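Local coordinates for pseudoazurin (Blue copper protein) (Sinorhizobium meliloti, PDB 3TU6), which binds one copper ion and, as in other cupredoxins, probably carries electrons between redox partners in the periplasm, at residues M8-K11 against V17-F20; K40-A45 against M86-A91; V75-C80 against I106-K111. One frame throughout, in Å; residues are numbered along the deposited sequence.

Interaction 1 of 3, residues M8-K11 against V17-F20; sequences MLNK and VMAF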
# COMPACT_ATOMS: atom_id res chain seq x y z
N MET A 8 -5.34 5.60 -7.35
CA MET A 8 -4.74 6.69 -6.59
C MET A 8 -5.66 7.91 -6.74
O MET A 8 -5.80 8.45 -7.84
CB MET A 8 -3.33 6.99 -7.11
CG MET A 8 -2.46 5.74 -7.24
SD MET A 8 -0.72 6.06 -7.61
CE MET A 8 -0.83 6.62 -9.31
N LEU A 9 -6.28 8.32 -5.64
CA LEU A 9 -7.40 9.27 -5.68
C LEU A 9 -7.24 10.44 -4.72
O LEU A 9 -6.63 10.32 -3.65
CB LEU A 9 -8.70 8.54 -5.34
CG LEU A 9 -9.18 7.48 -6.32
CD1 LEU A 9 -10.20 6.57 -5.66
CD2 LEU A 9 -9.76 8.14 -7.57
N ASN A 10 -7.82 11.58 -5.10
CA ASN A 10 -7.90 12.74 -4.22
C ASN A 10 -8.97 12.55 -3.15
O ASN A 10 -8.76 12.92 -2.00
CB ASN A 10 -8.20 14.02 -5.03
CG ASN A 10 -7.03 14.45 -5.90
OD1 ASN A 10 -5.99 13.80 -5.94
ND2 ASN A 10 -7.21 15.56 -6.60
N LYS A 11 -10.10 11.99 -3.56
CA LYS A 11 -11.22 11.73 -2.65
C LYS A 11 -11.72 10.30 -2.83
O LYS A 11 -12.10 9.90 -3.93
CB LYS A 11 -12.35 12.73 -2.93
CG LYS A 11 -13.56 12.62 -2.00
CD LYS A 11 -13.23 13.05 -0.58
CE LYS A 11 -14.48 13.16 0.27
NZ LYS A 11 -14.18 13.55 1.67
N VAL A 17 -9.25 11.81 2.25
CA VAL A 17 -8.62 12.79 1.38
C VAL A 17 -7.18 12.37 1.12
O VAL A 17 -6.41 12.20 2.06
CB VAL A 17 -8.64 14.20 2.01
CG1 VAL A 17 -7.97 15.21 1.08
CG2 VAL A 17 -10.07 14.62 2.32
N MET A 18 -6.82 12.23 -0.16
CA MET A 18 -5.55 11.63 -0.58
C MET A 18 -5.50 10.17 -0.13
O MET A 18 -5.02 9.85 0.97
CB MET A 18 -4.34 12.41 -0.03
CG MET A 18 -4.39 13.93 -0.22
SD MET A 18 -4.50 14.45 -1.94
CE MET A 18 -6.23 14.87 -2.06
N ALA A 19 -6.00 9.27 -0.98
CA ALA A 19 -6.19 7.88 -0.58
C ALA A 19 -5.98 6.88 -1.72
O ALA A 19 -6.32 7.15 -2.87
CB ALA A 19 -7.59 7.70 0.00
N PHE A 20 -5.41 5.73 -1.37
CA PHE A 20 -5.39 4.58 -2.26
C PHE A 20 -6.67 3.78 -2.04
O PHE A 20 -7.04 3.50 -0.89
CB PHE A 20 -4.17 3.69 -1.99
CG PHE A 20 -2.86 4.35 -2.30
CD1 PHE A 20 -2.42 4.46 -3.62
CD2 PHE A 20 -2.04 4.83 -1.28
CE1 PHE A 20 -1.19 5.06 -3.91
CE2 PHE A 20 -0.82 5.42 -1.57
CZ PHE A 20 -0.40 5.54 -2.88

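Interaction 2 of 3, residues K40-A45 against M86-A91; sequences KGHNSA and MGMIGA. With CU (copper (II) ion), chain B.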
# COMPACT_ATOMS: atom_id res chain seq x y z
N LYS A 40 -4.61 12.97 -10.74
CA LYS A 40 -3.19 13.24 -10.97
C LYS A 40 -2.49 13.76 -9.71
O LYS A 40 -3.14 14.22 -8.77
CB LYS A 40 -3.01 14.25 -12.11
CG LYS A 40 -3.68 13.85 -13.42
CD LYS A 40 -3.12 12.56 -13.99
CE LYS A 40 -3.69 12.26 -15.37
NZ LYS A 40 -3.14 11.01 -15.95
N GLY A 41 -1.17 13.67 -9.71
CA GLY A 41 -0.34 14.18 -8.62
C GLY A 41 0.07 13.14 -7.59
O GLY A 41 0.68 13.49 -6.58
N HIS A 42 -0.25 11.87 -7.84
CA HIS A 42 0.10 10.79 -6.91
C HIS A 42 1.15 9.85 -7.49
O HIS A 42 1.35 9.80 -8.71
CB HIS A 42 -1.14 9.96 -6.54
CG HIS A 42 -2.30 10.78 -6.06
ND1 HIS A 42 -2.35 11.33 -4.80
CD2 HIS A 42 -3.45 11.14 -6.67
CE1 HIS A 42 -3.48 12.00 -4.66
NE2 HIS A 42 -4.17 11.89 -5.78
N ASN A 43 1.81 9.12 -6.61
CA ASN A 43 2.70 8.03 -7.00
C ASN A 43 2.54 6.86 -6.03
O ASN A 43 1.83 6.97 -5.03
CB ASN A 43 4.16 8.50 -7.05
CG ASN A 43 4.83 8.52 -5.68
OD1 ASN A 43 4.30 9.09 -4.72
ND2 ASN A 43 6.01 7.92 -5.60
N SER A 44 3.21 5.75 -6.33
CA SER A 44 3.26 4.60 -5.43
C SER A 44 4.70 4.14 -5.28
O SER A 44 5.37 3.84 -6.27
CB SER A 44 2.40 3.46 -5.97
OG SER A 44 2.44 2.35 -5.09
N ALA A 45 5.18 4.09 -4.04
CA ALA A 45 6.53 3.63 -3.73
C ALA A 45 6.51 2.82 -2.43
O ALA A 45 5.83 3.18 -1.48
CB ALA A 45 7.47 4.82 -3.60
N MET A 86 -0.09 13.43 4.84
CA MET A 86 -1.55 13.59 4.92
C MET A 86 -2.26 12.25 5.14
O MET A 86 -3.49 12.22 5.28
CB MET A 86 -2.08 14.25 3.65
CG MET A 86 -1.46 15.61 3.35
SD MET A 86 -2.12 16.35 1.84
CE MET A 86 -3.80 16.70 2.34
N GLY A 87 -1.51 11.15 5.14
CA GLY A 87 -2.04 9.82 5.45
C GLY A 87 -2.24 8.90 4.25
O GLY A 87 -2.87 7.85 4.39
N MET A 88 -1.69 9.27 3.09
CA MET A 88 -1.88 8.48 1.88
C MET A 88 -0.90 7.30 1.83
O MET A 88 0.13 7.35 1.15
CB MET A 88 -1.75 9.35 0.63
CG MET A 88 -2.13 8.62 -0.65
SD MET A 88 -2.55 9.70 -2.04
CE MET A 88 -2.98 8.48 -3.27
N ILE A 89 -1.24 6.24 2.56
CA ILE A 89 -0.52 4.98 2.48
C ILE A 89 -1.50 3.84 2.18
O ILE A 89 -2.71 3.99 2.38
CB ILE A 89 0.27 4.66 3.78
CG1 ILE A 89 -0.65 4.61 5.00
CG2 ILE A 89 1.37 5.69 3.99
CD1 ILE A 89 0.02 4.02 6.23
N GLY A 90 -0.96 2.73 1.71
CA GLY A 90 -1.76 1.53 1.45
C GLY A 90 -0.98 0.27 1.76
O GLY A 90 0.22 0.33 2.04
N ALA A 91 -1.67 -0.86 1.72
CA ALA A 91 -1.06 -2.15 2.02
C ALA A 91 -1.42 -3.18 0.96
O ALA A 91 -2.52 -3.16 0.40
CB ALA A 91 -1.49 -2.63 3.39
CU CU B . -0.99 11.17 -3.33

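Interaction 3 of 3, residues V75-C80 against I106-K111; sequences VYMYQC and IKYPGK. With CU (copper (II) ion), chain B.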
# COMPACT_ATOMS: atom_id res chain seq x y z
N VAL A 75 3.30 -8.75 4.18
CA VAL A 75 2.66 -7.45 4.06
C VAL A 75 3.61 -6.45 3.41
O VAL A 75 4.76 -6.32 3.82
CB VAL A 75 2.23 -6.91 5.44
CG1 VAL A 75 1.49 -5.59 5.28
CG2 VAL A 75 1.37 -7.93 6.16
N TYR A 76 3.11 -5.76 2.39
CA TYR A 76 3.86 -4.72 1.69
C TYR A 76 3.23 -3.37 2.03
O TYR A 76 2.09 -3.10 1.65
CB TYR A 76 3.81 -4.95 0.18
CG TYR A 76 4.54 -6.18 -0.30
CD1 TYR A 76 4.04 -7.46 -0.06
CD2 TYR A 76 5.73 -6.08 -1.02
CE1 TYR A 76 4.71 -8.60 -0.50
CE2 TYR A 76 6.40 -7.20 -1.47
CZ TYR A 76 5.89 -8.46 -1.21
OH TYR A 76 6.56 -9.57 -1.66
N MET A 77 3.98 -2.52 2.74
CA MET A 77 3.52 -1.17 3.08
C MET A 77 4.12 -0.16 2.10
O MET A 77 5.35 -0.04 2.01
CB MET A 77 3.92 -0.81 4.51
CG MET A 77 3.37 -1.74 5.57
SD MET A 77 1.57 -1.80 5.67
CE MET A 77 1.20 -0.12 6.18
N TYR A 78 3.26 0.56 1.39
CA TYR A 78 3.68 1.52 0.38
C TYR A 78 3.03 2.88 0.63
O TYR A 78 2.07 2.99 1.40
CB TYR A 78 3.36 1.01 -1.02
CG TYR A 78 1.88 0.91 -1.33
CD1 TYR A 78 1.18 1.99 -1.86
CD2 TYR A 78 1.17 -0.27 -1.10
CE1 TYR A 78 -0.17 1.92 -2.13
CE2 TYR A 78 -0.19 -0.36 -1.38
CZ TYR A 78 -0.85 0.74 -1.90
OH TYR A 78 -2.19 0.67 -2.19
N GLN A 79 3.54 3.92 -0.04
CA GLN A 79 3.11 5.29 0.22
C GLN A 79 3.06 6.14 -1.05
O GLN A 79 3.61 5.77 -2.08
CB GLN A 79 4.06 5.95 1.21
CG GLN A 79 5.49 6.15 0.68
CD GLN A 79 6.39 6.88 1.67
OE1 GLN A 79 6.38 6.59 2.86
NE2 GLN A 79 7.17 7.82 1.16
N CYS A 80 2.37 7.28 -0.93
CA CYS A 80 2.46 8.35 -1.91
C CYS A 80 3.36 9.43 -1.31
O CYS A 80 3.02 10.01 -0.27
CB CYS A 80 1.08 8.93 -2.21
SG CYS A 80 1.11 10.40 -3.26
N ILE A 106 7.92 0.28 11.60
CA ILE A 106 8.62 1.20 10.70
C ILE A 106 8.16 2.65 10.91
O ILE A 106 7.24 2.91 11.69
CB ILE A 106 8.48 0.79 9.20
CG1 ILE A 106 7.07 1.07 8.67
CG2 ILE A 106 8.84 -0.68 9.02
CD1 ILE A 106 6.87 0.63 7.23
N LYS A 107 8.79 3.58 10.21
CA LYS A 107 8.50 5.01 10.37
C LYS A 107 7.24 5.41 9.61
O LYS A 107 7.17 5.29 8.39
CB LYS A 107 9.68 5.85 9.88
N TYR A 108 6.24 5.89 10.35
CA TYR A 108 5.00 6.41 9.78
C TYR A 108 4.86 7.90 10.13
O TYR A 108 4.37 8.23 11.20
CB TYR A 108 3.79 5.63 10.29
CG TYR A 108 3.75 4.20 9.82
CD1 TYR A 108 3.34 3.88 8.53
CD2 TYR A 108 4.13 3.15 10.66
CE1 TYR A 108 3.30 2.57 8.09
CE2 TYR A 108 4.10 1.83 10.23
CZ TYR A 108 3.68 1.55 8.94
OH TYR A 108 3.65 0.24 8.50
N PRO A 109 5.31 8.79 9.22
CA PRO A 109 5.31 10.22 9.51
C PRO A 109 3.95 10.87 9.35
O PRO A 109 3.19 10.52 8.43
CB PRO A 109 6.29 10.77 8.46
CG PRO A 109 6.13 9.87 7.31
CD PRO A 109 5.83 8.50 7.87
N GLY A 110 3.64 11.82 10.23
CA GLY A 110 2.40 12.59 10.13
C GLY A 110 1.16 11.73 10.31
O GLY A 110 1.10 10.89 11.21
N LYS A 111 0.18 11.93 9.43
CA LYS A 111 -1.12 11.25 9.54
C LYS A 111 -1.11 9.80 9.07
O LYS A 111 -2.09 9.08 9.26
CB LYS A 111 -2.19 12.04 8.78
CG LYS A 111 -2.44 13.44 9.35
CD LYS A 111 -3.62 14.11 8.67
CE LYS A 111 -3.97 15.42 9.35
NZ LYS A 111 -5.19 16.04 8.77
CU CU B . -0.99 11.17 -3.33

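Interaction 1 of 3, residues M8-K11 against V17-F20
M8 packs against F20 where the strand 3-9 runs antiparallel to the strand 19-27. The CB of M8 sets out on the same face of the sheet as the F20 side chain, and the two lie side by side. CG makes the close touch, 3.6 Å from CE1 of F20. SD then sits at the ring edge, 5.2 Å from the centroid, a Met-aromatic contact. The bend at chi3 (-71°) turns the terminal CE off the ring. F20 also meets Y78 edge-to-face and touches M88, a copper ligand.

This is a beta hairpin of the cupredoxin barrel. L9 and A19 form its hydrogen-bonded pair. The bond from A19 N to L9 O is 2.9 Å and nearly straight (173°), and L9 N bonds back to A19 O. Beyond it the chain turns corners at N10 and M18. There M18 N bonds to N10 O at 2.8 Å. The M18 side chain curls back at chi2 and chi3, and its CE lies 3.2 Å from N10 O and 3.7 Å from N10 CB. OD1 of N10 is hydrogen-bonded to NE2 of H42, a copper ligand.

Interaction 2 of 3, residues K40-A45 against M86-A91
H42 and M88 meet at the copper, and their side chains carry this contact between the loop 40-45 and the segment 86-91. The chief interaction is metal coordination. ND1 of H42 binds the copper at 2.0 Å. SD of M88 binds it at 2.5 Å. The two bonds stand at about 90° to each other at the metal. C80 and H83 complete the four-ligand site, which is the type 1 centre of a blue copper protein. M88 reaches the metal with CG anti to the backbone N (chi1 -171°) and the chain extended to its methyl end.

The second kind is contact between the sulfur and the imidazole. SD of M88 lies 3.2 Å from ND1 of H42, a closeness set by the shared metal. SD approaches the imidazole obliquely, 4.0 Å from the ring centroid. CE of M88 approaches ND1 of H42 at 3.3 Å, and the two side chains cross at about a right angle.

Polar and backbone bonds hold the ligands in place. NE2 of H42 is hydrogen-bonded to OD1 of N10, so both ring nitrogens are engaged and the ring is probably kept from turning. M88 is the centre of an inverse gamma turn, in which I89 N bonds to G87 O at 2.9 Å. M8 packs on both H42 and M88.

The longer sulfur bond is consistent with a weak thioether ligand beside a firmer histidine. A soft sulfur in this place probably helps the site hold both oxidation states of copper with little movement of the ligands.

Interaction 3 of 3, residues V75-C80 against I106-K111
M77 reaches out from the strand 74-79 to Y108 and I106, in the loop between the helices 100-104 and 112-125. The contact joins the cupredoxin beta barrel to the C-terminal helical part of the chain. Its packed part is buried and centres on the hydroxyl of Y108. The M77 chain bends at chi2 (-62°) and again at chi3, and so folds round that oxygen. CE of M77 lies 3.4 Å from OH of Y108, and CG lies 3.5 Å from it. CE also touches the ring, 3.9 Å from CE1, approaching it obliquely. The two side chains cross at about a right angle. The hydroxyl is hydrogen-bonded to V103 O, and the methionine covers it with carbon and sulfur. F120 of the helix 112-125 packs on both M77 and Y108, and A91 of the neighbouring strand touches M77. Without the chain beyond CB, as with an alanine at M77, the Y108 hydroxyl would probably lose its apolar cover and a gap would open beside F120.

The loose side is different. I106 is partly exposed and meets M77 through one methyl, CD1, 4.3 Å from CB of M77. Further along the loop, P109, G110 and K111 are exposed. The strand itself leads on to the metal site. There C80 has SG anti to its backbone N (chi1 173°), and that sulfur binds the copper at 2.2 Å.

Interactions 1 and 2 have centres about 7 Å apart, and interaction 3 lies about 9 Å from interaction 2 and 15 Å from interaction 1. All three reach one mixed sheet, where strands 74-79, 89-94, 19-27 and 3-9 are successive neighbours. Along the chain, interaction 1 closes first, while the segments of interactions 2 and 3 alternate. Interactions 2 and 3 share backbone bonds, such as A45 O to Q79 N. H42 comes from one loop, while C80, H83 and M88 lie close together further on. Interaction 1 lies in the second shell, with N10 bonded to H42 and F20 packed on M88. Interaction 3 ties the C-terminal helices to the strand leading to C80.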